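Local coordinates for protein DNA polymerase III subunit delta (Bacillus subtilis, PDB 3ZH9) that probably serves as the wrench that opens the ring-shaped beta dimer, within the ATP-hydrolysing complex that loads this ring onto primed DNA for replication, at residues V2-W6 and F154-L158; V78-Y84 and F115-Y121; I307-L311 and F332-L336. All blocks are in the same frame, centred on the assembly; numbering follows the deposited sequence.

Contact 1: V2-W6 and F154-L158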
loop_
_atom_site.group_PDB
_atom_site.type_symbol
_atom_site.label_atom_id
_atom_site.label_comp_id
_atom_site.label_asym_id
_atom_site.label_seq_id
_atom_site.Cartn_x
_atom_site.Cartn_y
_atom_site.Cartn_z
ATOM N N VAL A 2 -3.090 13.265 -3.413
ATOM C CA VAL A 2 -1.823 12.976 -4.082
ATOM C C VAL A 2 -1.771 13.694 -5.426
ATOM O O VAL A 2 -0.736 14.221 -5.826
ATOM C CB VAL A 2 -1.585 11.451 -4.295
ATOM C CG1 VAL A 2 -1.296 11.156 -5.733
ATOM C CG2 VAL A 2 -0.421 10.966 -3.445
ATOM N N PHE A 3 -2.898 13.730 -6.121
ATOM C CA PHE A 3 -2.938 14.289 -7.471
ATOM C C PHE A 3 -2.656 15.802 -7.521
ATOM O O PHE A 3 -2.047 16.304 -8.461
ATOM C CB PHE A 3 -4.265 13.932 -8.135
ATOM C CG PHE A 3 -4.470 12.453 -8.267
ATOM C CD1 PHE A 3 -3.622 11.705 -9.045
ATOM C CD2 PHE A 3 -5.490 11.808 -7.593
ATOM C CE1 PHE A 3 -3.779 10.327 -9.168
ATOM C CE2 PHE A 3 -5.663 10.427 -7.723
ATOM C CZ PHE A 3 -4.804 9.697 -8.508
ATOM N N ASP A 4 -3.067 16.512 -6.485
ATOM C CA ASP A 4 -2.825 17.953 -6.392
ATOM C C ASP A 4 -1.311 18.186 -6.373
ATOM O O ASP A 4 -0.771 18.950 -7.172
ATOM C CB ASP A 4 -3.512 18.485 -5.137
ATOM C CG ASP A 4 -3.189 19.957 -4.834
ATOM O OD1 ASP A 4 -3.258 20.833 -5.731
ATOM O OD2 ASP A 4 -2.891 20.238 -3.653
ATOM N N VAL A 5 -0.626 17.497 -5.471
ATOM C CA VAL A 5 0.820 17.565 -5.425
ATOM C C VAL A 5 1.457 17.168 -6.764
ATOM O O VAL A 5 2.294 17.901 -7.283
ATOM C CB VAL A 5 1.397 16.738 -4.261
ATOM C CG1 VAL A 5 2.952 16.767 -4.275
ATOM C CG2 VAL A 5 0.885 17.287 -2.956
ATOM N N TRP A 6 1.057 16.035 -7.339
ATOM C CA TRP A 6 1.714 15.567 -8.564
ATOM C C TRP A 6 1.577 16.569 -9.696
ATOM O O TRP A 6 2.543 16.865 -10.392
ATOM C CB TRP A 6 1.201 14.188 -9.003
ATOM C CG TRP A 6 1.532 13.079 -8.028
ATOM C CD1 TRP A 6 2.191 13.198 -6.832
ATOM C CD2 TRP A 6 1.206 11.688 -8.168
ATOM N NE1 TRP A 6 2.293 11.970 -6.220
ATOM C CE2 TRP A 6 1.693 11.027 -7.021
ATOM C CE3 TRP A 6 0.552 10.940 -9.153
ATOM C CZ2 TRP A 6 1.553 9.651 -6.838
ATOM C CZ3 TRP A 6 0.413 9.568 -8.966
ATOM C CH2 TRP A 6 0.909 8.942 -7.820
ATOM N N PHE A 154 -9.736 6.719 -7.275
ATOM C CA PHE A 154 -8.302 6.883 -7.432
ATOM C C PHE A 154 -7.821 6.405 -8.806
ATOM O O PHE A 154 -7.026 7.074 -9.458
ATOM C CB PHE A 154 -7.565 6.135 -6.334
ATOM C CG PHE A 154 -6.106 5.956 -6.609
ATOM C CD1 PHE A 154 -5.194 6.906 -6.201
ATOM C CD2 PHE A 154 -5.644 4.821 -7.268
ATOM C CE1 PHE A 154 -3.842 6.742 -6.453
ATOM C CE2 PHE A 154 -4.300 4.648 -7.520
ATOM C CZ PHE A 154 -3.394 5.615 -7.109
ATOM N N THR A 155 -8.301 5.236 -9.224
ATOM C CA THR A 155 -7.952 4.651 -10.526
ATOM C C THR A 155 -8.415 5.536 -11.688
ATOM O O THR A 155 -7.677 5.776 -12.639
ATOM C CB THR A 155 -8.584 3.256 -10.677
ATOM O OG1 THR A 155 -8.215 2.444 -9.557
ATOM C CG2 THR A 155 -8.122 2.560 -11.965
ATOM N N VAL A 156 -9.645 6.028 -11.597
ATOM C CA VAL A 156 -10.174 6.911 -12.618
ATOM C C VAL A 156 -9.348 8.188 -12.741
ATOM O O VAL A 156 -9.017 8.630 -13.850
ATOM C CB VAL A 156 -11.657 7.235 -12.347
ATOM C CG1 VAL A 156 -12.130 8.432 -13.202
ATOM C CG2 VAL A 156 -12.516 5.998 -12.614
ATOM N N ASN A 157 -9.001 8.774 -11.600
ATOM C CA ASN A 157 -8.228 10.003 -11.602
ATOM C C ASN A 157 -6.805 9.742 -12.042
ATOM O O ASN A 157 -6.173 10.603 -12.623
ATOM C CB ASN A 157 -8.233 10.655 -10.223
ATOM C CG ASN A 157 -9.557 11.299 -9.897
ATOM O OD1 ASN A 157 -10.196 11.898 -10.766
ATOM N ND2 ASN A 157 -9.987 11.174 -8.641
ATOM N N LEU A 158 -6.302 8.551 -11.751
ATOM C CA LEU A 158 -4.939 8.218 -12.123
ATOM C C LEU A 158 -4.774 8.251 -13.650
ATOM O O LEU A 158 -3.806 8.812 -14.155
ATOM C CB LEU A 158 -4.539 6.854 -11.558
ATOM C CG LEU A 158 -3.095 6.475 -11.857
ATOM C CD1 LEU A 158 -2.182 7.568 -11.367
ATOM C CD2 LEU A 158 -2.723 5.125 -11.230
#
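F3 buries more surface than any other residue here: its ring projects from helix 2-10 into the side of helix 148-160, where F154, N157 and L158 receive it. Its CG lies anti to the carbonyl carbon and beside the backbone N (chi1 -61°), which turns the ring toward helix 148-160. The two short segments run nearly parallel, their axes 11.7 Å apart. The CZ corner of F3 stands 3.6 Å from CD1 of F154 and also close to that residue's carbonyl oxygen, which is already taken up by the helical bond from L158 N. The F3 and F154 rings meet obliquely, with centroids 5.5 Å apart and planes at 35°. N157 lays its CB over one face of the F3 ring in a CH-pi contact, 4.1 Å from the centroid, while CG1 of V2 lies over the rim of the opposite face. L158 closes the edge, its CD1 lying in the plane of the ring, 3.9 Å from F3 CE1. The same methyl meets the edge of the indole of W6, whose NE1 is hydrogen-bonded to OG1 of T31. Further out, helix 2-10 rests on strand 139-142 and helix 25-39, whereas helix 148-160 packs on helices 168-177 and 182-195. Such a bridge from the helix-flanked sheet to the helices that follow it is consistent with the two-part AAA+ module, a P-loop-type domain joined to a small helical lid.

Contact 2: V78-Y84 and F115-Y121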
loop_
_atom_site.group_PDB
_atom_site.type_symbol
_atom_site.label_atom_id
_atom_site.label_comp_id
_atom_site.label_asym_id
_atom_site.label_seq_id
_atom_site.Cartn_x
_atom_site.Cartn_y
_atom_site.Cartn_z
ATOM N N VAL A 78 15.749 17.959 1.348
ATOM C CA VAL A 78 16.008 17.382 2.656
ATOM C C VAL A 78 14.784 16.595 3.093
ATOM O O VAL A 78 13.686 17.149 3.214
ATOM C CB VAL A 78 16.334 18.448 3.729
ATOM C CG1 VAL A 78 16.343 17.809 5.119
ATOM C CG2 VAL A 78 17.672 19.151 3.434
ATOM N N ILE A 79 14.974 15.298 3.309
ATOM C CA ILE A 79 13.875 14.419 3.676
ATOM C C ILE A 79 14.022 13.961 5.120
ATOM O O ILE A 79 15.089 13.507 5.546
ATOM C CB ILE A 79 13.803 13.217 2.721
ATOM C CG1 ILE A 79 13.595 13.709 1.289
ATOM C CG2 ILE A 79 12.702 12.251 3.130
ATOM C CD1 ILE A 79 13.716 12.625 0.271
ATOM N N VAL A 80 12.941 14.107 5.871
ATOM C CA VAL A 80 12.932 13.796 7.290
ATOM C C VAL A 80 11.807 12.823 7.592
ATOM O O VAL A 80 10.633 13.209 7.632
ATOM C CB VAL A 80 12.750 15.073 8.135
ATOM C CG1 VAL A 80 12.707 14.732 9.596
ATOM C CG2 VAL A 80 13.875 16.034 7.861
ATOM N N LYS A 81 12.163 11.554 7.790
ATOM C CA LYS A 81 11.165 10.513 8.038
ATOM C C LYS A 81 10.819 10.333 9.517
ATOM O O LYS A 81 11.662 10.549 10.397
ATOM C CB LYS A 81 11.641 9.172 7.480
ATOM C CG LYS A 81 11.957 9.168 5.992
ATOM C CD LYS A 81 12.504 7.803 5.586
ATOM C CE LYS A 81 12.935 7.773 4.133
ATOM N NZ LYS A 81 13.795 6.583 3.860
ATOM N N ASN A 82 9.574 9.926 9.768
ATOM C CA ASN A 82 9.113 9.447 11.080
ATOM C C ASN A 82 9.107 10.450 12.235
ATOM O O ASN A 82 9.720 10.200 13.275
ATOM C CB ASN A 82 9.893 8.203 11.514
ATOM C CG ASN A 82 9.837 7.092 10.487
ATOM O OD1 ASN A 82 10.821 6.382 10.279
ATOM N ND2 ASN A 82 8.694 6.939 9.835
ATOM N N PRO A 83 8.411 11.581 12.059
ATOM C CA PRO A 83 8.194 12.507 13.174
ATOM C C PRO A 83 7.101 11.983 14.108
ATOM O O PRO A 83 5.999 12.532 14.131
ATOM C CB PRO A 83 7.751 13.800 12.472
ATOM C CG PRO A 83 7.145 13.342 11.199
ATOM C CD PRO A 83 7.911 12.118 10.782
ATOM N N TYR A 84 7.421 10.934 14.865
ATOM C CA TYR A 84 6.465 10.269 15.751
ATOM C C TYR A 84 5.884 11.217 16.791
ATOM O O TYR A 84 4.785 11.001 17.292
ATOM C CB TYR A 84 7.107 9.057 16.445
ATOM C CG TYR A 84 8.483 9.327 17.008
ATOM C CD1 TYR A 84 8.648 9.892 18.273
ATOM C CD2 TYR A 84 9.626 9.034 16.266
ATOM C CE1 TYR A 84 9.923 10.153 18.783
ATOM C CE2 TYR A 84 10.898 9.292 16.764
ATOM C CZ TYR A 84 11.040 9.845 18.019
ATOM O OH TYR A 84 12.305 10.092 18.501
ATOM N N PHE A 115 12.034 21.001 1.914
ATOM C CA PHE A 115 12.052 20.217 3.152
ATOM C C PHE A 115 10.782 19.354 3.219
ATOM O O PHE A 115 9.659 19.885 3.263
ATOM C CB PHE A 115 12.083 21.186 4.337
ATOM C CG PHE A 115 12.361 20.543 5.664
ATOM C CD1 PHE A 115 11.318 20.038 6.440
ATOM C CD2 PHE A 115 13.667 20.473 6.162
ATOM C CE1 PHE A 115 11.573 19.451 7.683
ATOM C CE2 PHE A 115 13.923 19.896 7.394
ATOM C CZ PHE A 115 12.876 19.386 8.159
ATOM N N VAL A 116 10.949 18.035 3.219
ATOM C CA VAL A 116 9.803 17.129 3.259
ATOM C C VAL A 116 9.760 16.282 4.537
ATOM O O VAL A 116 10.686 15.524 4.844
ATOM C CB VAL A 116 9.756 16.211 2.022
ATOM C CG1 VAL A 116 10.042 17.011 0.755
ATOM C CG2 VAL A 116 10.773 15.125 2.150
ATOM N N LEU A 117 8.694 16.458 5.305
ATOM C CA LEU A 117 8.387 15.556 6.405
ATOM C C LEU A 117 7.579 14.390 5.859
ATOM O O LEU A 117 6.503 14.581 5.292
ATOM C CB LEU A 117 7.553 16.261 7.462
ATOM C CG LEU A 117 8.359 17.041 8.481
ATOM C CD1 LEU A 117 7.441 17.949 9.276
ATOM C CD2 LEU A 117 9.096 16.048 9.385
ATOM N N LEU A 118 8.097 13.184 6.048
ATOM C CA LEU A 118 7.379 11.979 5.674
ATOM C C LEU A 118 6.909 11.299 6.963
ATOM O O LEU A 118 7.721 10.775 7.729
ATOM C CB LEU A 118 8.287 11.073 4.846
ATOM C CG LEU A 118 7.624 9.863 4.201
ATOM C CD1 LEU A 118 6.349 10.281 3.497
ATOM C CD2 LEU A 118 8.589 9.194 3.232
ATOM N N ALA A 119 5.606 11.355 7.219
ATOM C CA ALA A 119 5.039 10.917 8.489
ATOM C C ALA A 119 3.973 9.861 8.250
ATOM O O ALA A 119 2.809 10.190 8.084
ATOM C CB ALA A 119 4.440 12.095 9.235
ATOM N N PRO A 120 4.377 8.586 8.240
ATOM C CA PRO A 120 3.514 7.486 7.807
ATOM C C PRO A 120 2.477 7.089 8.860
ATOM O O PRO A 120 2.382 5.917 9.189
ATOM C CB PRO A 120 4.509 6.338 7.626
ATOM C CG PRO A 120 5.545 6.597 8.696
ATOM C CD PRO A 120 5.704 8.110 8.686
ATOM N N TYR A 121 1.723 8.053 9.374
ATOM C CA TYR A 121 0.736 7.805 10.408
ATOM C C TYR A 121 -0.616 8.209 9.855
ATOM O O TYR A 121 -0.694 9.030 8.948
ATOM C CB TYR A 121 1.045 8.645 11.646
ATOM C CG TYR A 121 2.515 8.687 12.021
ATOM C CD1 TYR A 121 3.193 7.532 12.392
ATOM C CD2 TYR A 121 3.214 9.886 12.014
ATOM C CE1 TYR A 121 4.525 7.568 12.743
ATOM C CE2 TYR A 121 4.551 9.938 12.364
ATOM C CZ TYR A 121 5.205 8.776 12.723
ATOM O OH TYR A 121 6.535 8.829 13.067
#
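V80 and F115 meet obliquely on one side of a pair of parallel strands, CG2 of V80 lying 3.5 Å from F115 CZ. F115 holds its CG opposite its own backbone N (chi1 -169°), which swings the ring over the neighbouring strand, where its CD2 also meets V78 CG1. Replacing F115 with alanine is likely to leave V78 CG1 and V80 CG2 without their aromatic partner and open a gap on this face. Farther along the same face, L117 lies side by side with V80, both pointing the same way, and its CD2 touches V80 CG1 at 3.8 Å and P83 CG. On the opposite face of the sheet, I79 and V116 also run alongside each other, and CG2 of V116 presses against I79 CG1 at 3.3 Å, a closer fit than two such carbons normally allow. The backbones are joined by four N-H...O bonds, V116 N to V78 O, V80 N to V116 O, L118 N to V80 O and N82 N to L118 O; in the third the donor stands 37° out of the carbonyl plane. Beyond the strands both segments bend through inverse gamma turns centred on P83 and P120. There P83 CG packs on A119 CB at 3.6 Å, and P120 CD lies over the ring of Y121, whose hydroxyl end abuts Y84 CB. The face bearing V78, V80 and F115 is covered by helix 59-66, with Y105 of helix 99-107 meeting the F115 ring, and that bearing I79 and L118 by helix 25-39. The two strands are joined through helix 99-107 as a beta-alpha-beta unit, and strand 76-81 pairs on its other side with strand 49-53.

Contact 3: I307-L311 and F332-L336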
loop_
_atom_site.group_PDB
_atom_site.type_symbol
_atom_site.label_atom_id
_atom_site.label_comp_id
_atom_site.label_asym_id
_atom_site.label_seq_id
_atom_site.Cartn_x
_atom_site.Cartn_y
_atom_site.Cartn_z
ATOM N N ILE A 307 -8.591 -26.045 9.437
ATOM C CA ILE A 307 -8.022 -25.768 8.125
ATOM C C ILE A 307 -6.589 -25.279 8.293
ATOM O O ILE A 307 -5.676 -25.738 7.617
ATOM C CB ILE A 307 -8.882 -24.761 7.327
ATOM C CG1 ILE A 307 -10.161 -25.460 6.832
ATOM C CG2 ILE A 307 -8.093 -24.201 6.133
ATOM C CD1 ILE A 307 -11.283 -24.496 6.379
ATOM N N ILE A 308 -6.398 -24.366 9.231
ATOM C CA ILE A 308 -5.085 -23.831 9.498
ATOM C C ILE A 308 -4.082 -24.937 9.888
ATOM O O ILE A 308 -2.984 -24.983 9.348
ATOM C CB ILE A 308 -5.148 -22.700 10.564
ATOM C CG1 ILE A 308 -5.733 -21.437 9.928
ATOM C CG2 ILE A 308 -3.763 -22.424 11.156
ATOM C CD1 ILE A 308 -6.310 -20.458 10.915
ATOM N N GLU A 309 -4.462 -25.824 10.805
ATOM C CA GLU A 309 -3.570 -26.900 11.213
ATOM C C GLU A 309 -3.294 -27.871 10.051
ATOM O O GLU A 309 -2.161 -28.280 9.843
ATOM C CB GLU A 309 -4.114 -27.634 12.449
ATOM C CG GLU A 309 -3.309 -28.885 12.854
ATOM C CD GLU A 309 -1.857 -28.586 13.219
ATOM O OE1 GLU A 309 -1.493 -27.400 13.340
ATOM O OE2 GLU A 309 -1.075 -29.545 13.396
ATOM N N GLN A 310 -4.326 -28.223 9.287
ATOM C CA GLN A 310 -4.127 -29.014 8.076
ATOM C C GLN A 310 -3.063 -28.387 7.178
ATOM O O GLN A 310 -2.216 -29.088 6.614
ATOM C CB GLN A 310 -5.437 -29.144 7.290
ATOM C CG GLN A 310 -6.439 -30.102 7.901
ATOM C CD GLN A 310 -7.781 -30.077 7.180
ATOM O OE1 GLN A 310 -8.053 -29.180 6.391
ATOM N NE2 GLN A 310 -8.621 -31.067 7.452
ATOM N N LEU A 311 -3.098 -27.066 7.041
ATOM C CA LEU A 311 -2.116 -26.403 6.187
ATOM C C LEU A 311 -0.705 -26.406 6.768
ATOM O O LEU A 311 0.258 -26.482 6.020
ATOM C CB LEU A 311 -2.551 -24.988 5.812
ATOM C CG LEU A 311 -3.739 -24.924 4.843
ATOM C CD1 LEU A 311 -4.422 -23.546 4.897
ATOM C CD2 LEU A 311 -3.308 -25.274 3.416
ATOM N N PHE A 332 -6.136 -32.036 0.092
ATOM C CA PHE A 332 -6.596 -30.921 0.924
ATOM C C PHE A 332 -7.828 -30.223 0.337
ATOM O O PHE A 332 -8.854 -30.060 1.010
ATOM C CB PHE A 332 -5.471 -29.904 1.115
ATOM C CG PHE A 332 -5.917 -28.620 1.782
ATOM C CD1 PHE A 332 -6.191 -28.585 3.147
ATOM C CD2 PHE A 332 -6.066 -27.453 1.041
ATOM C CE1 PHE A 332 -6.619 -27.408 3.757
ATOM C CE2 PHE A 332 -6.486 -26.266 1.647
ATOM C CZ PHE A 332 -6.760 -26.244 3.006
ATOM N N LEU A 333 -7.726 -29.811 -0.922
ATOM C CA LEU A 333 -8.808 -29.080 -1.552
ATOM C C LEU A 333 -10.055 -29.961 -1.687
ATOM O O LEU A 333 -11.184 -29.484 -1.539
ATOM C CB LEU A 333 -8.363 -28.523 -2.914
ATOM C CG LEU A 333 -7.236 -27.477 -2.850
ATOM C CD1 LEU A 333 -6.753 -27.066 -4.236
ATOM C CD2 LEU A 333 -7.668 -26.242 -2.064
ATOM N N LEU A 334 -9.849 -31.247 -1.965
ATOM C CA LEU A 334 -10.962 -32.192 -2.034
ATOM C C LEU A 334 -11.640 -32.360 -0.667
ATOM O O LEU A 334 -12.862 -32.282 -0.568
ATOM C CB LEU A 334 -10.512 -33.544 -2.609
ATOM C CG LEU A 334 -10.139 -33.509 -4.096
ATOM C CD1 LEU A 334 -9.678 -34.872 -4.584
ATOM C CD2 LEU A 334 -11.299 -32.989 -4.949
ATOM N N GLN A 335 -10.853 -32.579 0.382
ATOM C CA GLN A 335 -11.397 -32.565 1.742
ATOM C C GLN A 335 -12.293 -31.336 1.960
ATOM O O GLN A 335 -13.445 -31.471 2.368
ATOM C CB GLN A 335 -10.275 -32.597 2.784
ATOM N N LEU A 336 -11.773 -30.146 1.665
ATOM C CA LEU A 336 -12.540 -28.907 1.832
ATOM C C LEU A 336 -13.859 -28.914 1.072
ATOM O O LEU A 336 -14.837 -28.302 1.505
ATOM C CB LEU A 336 -11.735 -27.685 1.379
ATOM C CG LEU A 336 -10.532 -27.242 2.204
ATOM C CD1 LEU A 336 -10.197 -25.785 1.894
ATOM C CD2 LEU A 336 -10.814 -27.424 3.680
#
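I307 opens the contact by dividing its two branches between F332 and L336. Its CG1 packs on CD2 of L336 at 3.8 Å, and its CG2 comes up to the edge of the F332 ring, in the ring plane and 4.0 Å from CZ. One turn on, Q310 reaches out with an extended side chain and sets OE1 against another part of the same ring edge, 3.5 Å from F332 CE1. The amide stands almost upright to the ring, the planes 84° apart, and the oxygen lies near the ring plane, where the aromatic hydrogens carry partial positive charge. L311 then comes over a face: its CD2 makes a CH-pi contact with F332, 3.9 Å from the centroid. The ring is in place to receive these neighbours because its CG is anti to the backbone N (chi1 171°), directing it between the two helices. On its opposite face lies CG of L336, one turn further along its own helix, so leucines from both helices lie against its two faces, each offset toward the rim. The two segments run antiparallel, their axes inclined at 165° and 11.8 Å apart. Behind them I307 and L311 also touch F259 of helix 248-269, and L336 touches I226 of helix 215-227. Cohesion between the segments therefore rests mainly on apolar fit and dispersion, centred on the F332 ring. The glutamine oxygen at its edge probably adds a modest electrostatic attraction on the more exposed side of this helical C-terminal domain.

Overall arrangement
Contact 2 is nested along the chain inside the long loop closed by contact 1, and contact 3 follows both. The first two centres lie about 21 Å apart, with nearest atoms about 9 Å from each other: contact 2 joins adjacent interior strands of the five-stranded parallel sheet, and contact 1 ties the N-terminal helix beside that sheet to helix 148-160. Contact 3 sits on the other side of the chain's centre, its own centre about 42 Å from that of contact 1 and about 45 Å from that of contact 2, in the all-helical C-terminal region. The sheet order 2-3-4-1-5 matches AAA+ proteins, and the separation is consistent with an AAA+-like part and a C-terminal helical domain that each have their own core.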